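Local atomic coordinates of aminomethyltransferase (PDB entry 3GIR), a protein that belongs to the aminomethyltransferase (glycine cleavage T-protein) family, pairing a folate-binding-type domain with a C-terminal barrel domain. Residues A[74-79]-A[241-246]; A[176-181]-A[214-219]. All coordinates share one frame; numbering follows the deposited sequence.

Contact 1 of 2, residues A[74-79]-A[241-246]. With NA (sodium ion), chain B.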
# COMPACT_ATOMS: atom_id res chain seq x y z
N ALA A 74 7.48 -9.47 15.49
CA ALA A 74 7.53 -10.45 16.62
C ALA A 74 6.21 -10.66 17.34
O ALA A 74 6.01 -11.73 17.98
CB ALA A 74 8.63 -10.01 17.59
N HIS A 75 5.29 -9.69 17.24
CA HIS A 75 4.12 -9.59 18.11
C HIS A 75 2.92 -9.09 17.30
O HIS A 75 2.54 -9.70 16.32
CB HIS A 75 4.41 -8.73 19.37
CG HIS A 75 5.46 -9.31 20.25
ND1 HIS A 75 5.29 -10.52 20.92
CD2 HIS A 75 6.73 -8.90 20.51
CE1 HIS A 75 6.42 -10.82 21.55
NE2 HIS A 75 7.31 -9.86 21.31
N ALA A 76 2.35 -7.94 17.68
CA ALA A 76 1.25 -7.35 16.92
C ALA A 76 1.36 -5.82 17.03
O ALA A 76 1.48 -5.26 18.11
CB ALA A 76 -0.09 -7.82 17.47
N GLY A 77 1.42 -5.17 15.87
CA GLY A 77 1.48 -3.72 15.81
C GLY A 77 0.14 -3.17 15.37
O GLY A 77 -0.52 -3.73 14.51
N LEU A 78 -0.25 -2.09 16.00
CA LEU A 78 -1.50 -1.39 15.70
C LEU A 78 -1.13 -0.07 15.01
O LEU A 78 -0.35 0.75 15.51
CB LEU A 78 -2.29 -1.08 17.00
CG LEU A 78 -3.70 -0.51 16.77
CD1 LEU A 78 -4.65 -1.51 16.03
CD2 LEU A 78 -4.28 -0.07 18.19
N PHE A 79 -1.71 0.14 13.84
CA PHE A 79 -1.44 1.29 12.99
C PHE A 79 -2.75 2.04 12.75
O PHE A 79 -3.73 1.46 12.30
CB PHE A 79 -0.90 0.88 11.61
CG PHE A 79 0.33 0.01 11.61
CD1 PHE A 79 1.54 0.50 11.15
CD2 PHE A 79 0.25 -1.32 12.03
CE1 PHE A 79 2.68 -0.32 11.12
CE2 PHE A 79 1.40 -2.09 12.04
CZ PHE A 79 2.59 -1.57 11.60
N SER A 241 -1.44 -7.06 25.89
CA SER A 241 -0.02 -6.85 26.15
C SER A 241 0.87 -7.15 24.91
O SER A 241 2.03 -6.77 24.89
CB SER A 241 0.41 -7.70 27.37
OG SER A 241 0.31 -9.06 26.97
N ARG A 242 0.32 -7.79 23.90
CA ARG A 242 1.04 -8.10 22.65
C ARG A 242 1.03 -6.89 21.66
O ARG A 242 1.76 -6.99 20.67
CB ARG A 242 0.52 -9.32 21.97
CG ARG A 242 0.66 -10.58 22.88
CD ARG A 242 -0.15 -11.69 22.41
NE ARG A 242 -1.57 -11.47 22.64
CZ ARG A 242 -2.49 -12.43 22.59
NH1 ARG A 242 -2.19 -13.70 22.23
NH2 ARG A 242 -3.73 -12.12 22.85
N VAL A 243 0.23 -5.86 21.95
CA VAL A 243 -0.06 -4.79 20.98
C VAL A 243 0.60 -3.48 21.41
O VAL A 243 0.50 -3.05 22.56
CB VAL A 243 -1.57 -4.57 20.87
CG1 VAL A 243 -1.95 -3.49 19.87
CG2 VAL A 243 -2.26 -5.86 20.39
N GLU A 244 1.28 -2.86 20.43
CA GLU A 244 1.74 -1.49 20.58
C GLU A 244 1.36 -0.70 19.37
O GLU A 244 1.29 -1.24 18.27
CB GLU A 244 3.25 -1.43 20.75
CG GLU A 244 3.82 -2.24 21.94
CD GLU A 244 3.51 -1.62 23.32
OE1 GLU A 244 3.02 -0.49 23.43
OE2 GLU A 244 3.76 -2.28 24.36
N TRP A 245 1.21 0.61 19.53
CA TRP A 245 1.09 1.51 18.38
C TRP A 245 2.43 1.58 17.60
O TRP A 245 3.53 1.54 18.20
CB TRP A 245 0.87 2.93 18.84
CG TRP A 245 -0.50 3.33 19.30
CD1 TRP A 245 -0.78 3.81 20.55
CD2 TRP A 245 -1.72 3.38 18.56
NE1 TRP A 245 -2.08 4.14 20.64
CE2 TRP A 245 -2.70 3.90 19.43
CE3 TRP A 245 -2.09 3.05 17.27
CZ2 TRP A 245 -4.03 4.12 19.03
CZ3 TRP A 245 -3.39 3.22 16.88
CH2 TRP A 245 -4.37 3.76 17.77
N VAL A 246 2.29 1.57 16.26
CA VAL A 246 3.40 1.68 15.35
C VAL A 246 3.18 2.96 14.50
O VAL A 246 2.10 3.16 13.94
CB VAL A 246 3.51 0.42 14.54
CG1 VAL A 246 4.72 0.50 13.59
CG2 VAL A 246 3.69 -0.74 15.49
NA NA B . -0.53 -3.19 24.68
O HOH W 1 1.73 -3.89 25.44
O HOH W 2 0.38 -1.03 25.13
O HOH W 3 -1.03 -3.36 27.13
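The six-membered ring of Trp245 takes Leu78 on one face, with Leu78 CD2 3.8 Å from the ring centroid and 18° off the normal, a CH-pi contact. At the edge of the same indole, near its plane, lies the backbone C of Phe79. The Phe79 ring meets Val246 in like fashion: Val246 CB sits over one face, displaced toward the rim, 3.8 Å from the centroid. Phe79 CG is anti to its carbonyl carbon (chi1 -55°), a torsion that swings the ring back to Val246 although its CB starts away from residues 241-246.

The backbones form a parallel ladder, Ala76 opposite Val243 through Leu78 opposite Trp245. Leu78 N donates to Glu244 O at 2.9 Å and nearly straight (170°), and Val246 N donates to Leu78 O at 2.9 Å; the bonds from Ala76 N to Arg242 O and from Glu244 N to Ala76 O are weak. Val243 O, turned from Ala76 and Leu78, binds the sodium ion at 2.4 Å, together with three waters and the carbonyls of Leu238 and Asp240. Water 1, one of the three, also donates to Glu244 OE2 and Ser241 O.

Strand 243-245 is one of the two edge strands of its mixed sheet. Helix 227-238 packs on Leu78 and Trp245, helix 65-74 on Phe79 and Val246, and helix 182-188 on Ala76 and Val243.

Contact 2 of 2, residues A[176-181]-A[214-219]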
# COMPACT_ATOMS: atom_id res chain seq x y z
N ALA A 176 -4.94 -0.90 11.17
CA ALA A 176 -4.31 -2.14 10.79
C ALA A 176 -3.72 -2.80 12.02
O ALA A 176 -3.13 -2.17 12.84
CB ALA A 176 -3.17 -1.84 9.78
N LEU A 177 -3.91 -4.13 12.11
CA LEU A 177 -3.39 -4.93 13.26
C LEU A 177 -2.57 -6.01 12.57
O LEU A 177 -3.10 -6.90 11.91
CB LEU A 177 -4.50 -5.58 14.05
CG LEU A 177 -4.04 -6.43 15.22
CD1 LEU A 177 -3.46 -5.55 16.35
CD2 LEU A 177 -5.27 -7.21 15.73
N GLN A 178 -1.25 -5.97 12.73
CA GLN A 178 -0.30 -6.72 11.88
C GLN A 178 0.75 -7.43 12.71
O GLN A 178 1.23 -6.91 13.69
CB GLN A 178 0.43 -5.79 10.92
CG GLN A 178 -0.47 -4.98 10.06
CD GLN A 178 -1.03 -5.78 8.88
OE1 GLN A 178 -0.25 -6.32 8.05
NE2 GLN A 178 -2.37 -5.72 8.71
N GLY A 179 1.12 -8.65 12.29
CA GLY A 179 2.15 -9.42 12.94
C GLY A 179 1.72 -10.87 13.24
O GLY A 179 0.54 -11.23 13.10
N PRO A 180 2.67 -11.65 13.73
CA PRO A 180 2.37 -13.05 14.01
C PRO A 180 1.41 -13.30 15.10
O PRO A 180 0.81 -14.40 15.11
CB PRO A 180 3.75 -13.65 14.31
CG PRO A 180 4.54 -12.46 14.81
CD PRO A 180 4.09 -11.37 13.89
N GLN A 181 1.19 -12.33 15.98
CA GLN A 181 0.20 -12.46 17.03
C GLN A 181 -1.11 -11.75 16.75
O GLN A 181 -2.03 -11.72 17.56
CB GLN A 181 0.78 -12.14 18.36
CG GLN A 181 1.97 -12.99 18.77
CD GLN A 181 2.57 -12.57 20.10
OE1 GLN A 181 2.77 -11.40 20.42
NE2 GLN A 181 2.88 -13.59 20.93
N GLY A 214 -2.79 -6.27 4.52
CA GLY A 214 -2.05 -5.19 5.19
C GLY A 214 -0.94 -4.68 4.31
O GLY A 214 -0.96 -4.89 3.07
N TYR A 215 0.06 -4.09 4.93
CA TYR A 215 1.14 -3.45 4.24
C TYR A 215 2.48 -3.75 4.88
O TYR A 215 3.42 -2.92 4.88
CB TYR A 215 0.85 -1.92 4.27
CG TYR A 215 1.54 -1.06 3.29
CD1 TYR A 215 1.61 -1.37 1.96
CD2 TYR A 215 2.04 0.16 3.70
CE1 TYR A 215 2.15 -0.49 1.04
CE2 TYR A 215 2.61 1.05 2.77
CZ TYR A 215 2.67 0.71 1.48
OH TYR A 215 3.23 1.68 0.63
N THR A 216 2.64 -4.97 5.42
CA THR A 216 3.77 -5.33 6.26
C THR A 216 4.56 -6.56 5.75
O THR A 216 5.69 -6.78 6.15
CB THR A 216 3.36 -5.55 7.74
OG1 THR A 216 2.47 -6.68 7.80
CG2 THR A 216 2.75 -4.21 8.41
N GLY A 217 3.90 -7.40 4.99
CA GLY A 217 4.45 -8.74 4.64
C GLY A 217 4.24 -9.77 5.75
O GLY A 217 4.64 -10.93 5.59
N GLU A 218 3.57 -9.38 6.83
CA GLU A 218 3.14 -10.29 7.89
C GLU A 218 1.71 -10.71 7.70
O GLU A 218 0.98 -10.19 6.86
CB GLU A 218 3.33 -9.65 9.26
CG GLU A 218 4.72 -9.19 9.60
CD GLU A 218 5.69 -10.33 9.76
OE1 GLU A 218 5.27 -11.43 10.19
OE2 GLU A 218 6.90 -10.16 9.41
N ASP A 219 1.24 -11.68 8.51
CA ASP A 219 -0.20 -11.86 8.70
C ASP A 219 -0.76 -10.59 9.32
O ASP A 219 -0.02 -9.83 9.88
CB ASP A 219 -0.48 -13.12 9.58
CG ASP A 219 -1.95 -13.49 9.64
OD1 ASP A 219 -2.71 -13.08 8.78
OD2 ASP A 219 -2.35 -14.16 10.60
O HOH W 4 -0.66 -8.25 6.28
O HOH W 5 -1.37 -13.23 13.13
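Gly179 and Asp219 join the end of strand 173-178 to the loop before strand 220-225, Gly179 N donating to Asp219 O at 2.9 Å and 174°, while the positive phi of 131° and extended psi at Gly179 would jam a side chain against the preceding carbonyl. The loop holds an ST turn: Thr216 OG1 accepts from Glu218 N at 3.1 Å. Thr216 OG1 in turn donates to Gln178 OE1, 2.8 Å away, in the plane of the amide carbonyl and on a lone pair, thus linking the turn to the strand.

Gln178 CB and CG lie against the Thr216 methyl, Gln178 CG to Thr216 CG2 being 3.7 Å, and the bend at chi2 (-79°) then turns the amide so that OE1 meets the hydroxyl. Its NE2 is bonded to the carbonyls of Ser213 and Phe221, so both ends of the amide are held and its rotation is fixed. Glu218 CB packs on Gly179 CA, its OE1 comes near Pro180 CD, and its OE2 forms salt bridges with Arg73 and Arg389, the latter near the C-terminus. Asp219 OD2 pairs with Arg212.

A second grip on the amide oxygen comes from water 4, which donates to Gln178 OE1 at 2.7 Å and to Glu218 O at 2.6 Å.

In the fold
Contacts 1 and 2 lie about 9 Å apart, centre to centre, on the same side of the chain's centre and within the folate-binding domain of the family. Three of their segments lie on strands of one mixed beta-sheet, in which strand 76-80 is flanked by 173-178, antiparallel to it, and 243-245, parallel to it; 214-219 is the loop leading into strand 220-225 of that same sheet. Along the chain the order is 74-79, 176-181, 214-219, 241-246, so contact 2 falls wholly between the two halves of contact 1. Two probable hydrogen bonds join them: Gly77 N lies 2.8 Å from Gln178 O and His75 ND1 2.7 Å from Gln181 OE1. Sequence-distant segments thus become neighbours, with the sodium ion at an edge strand.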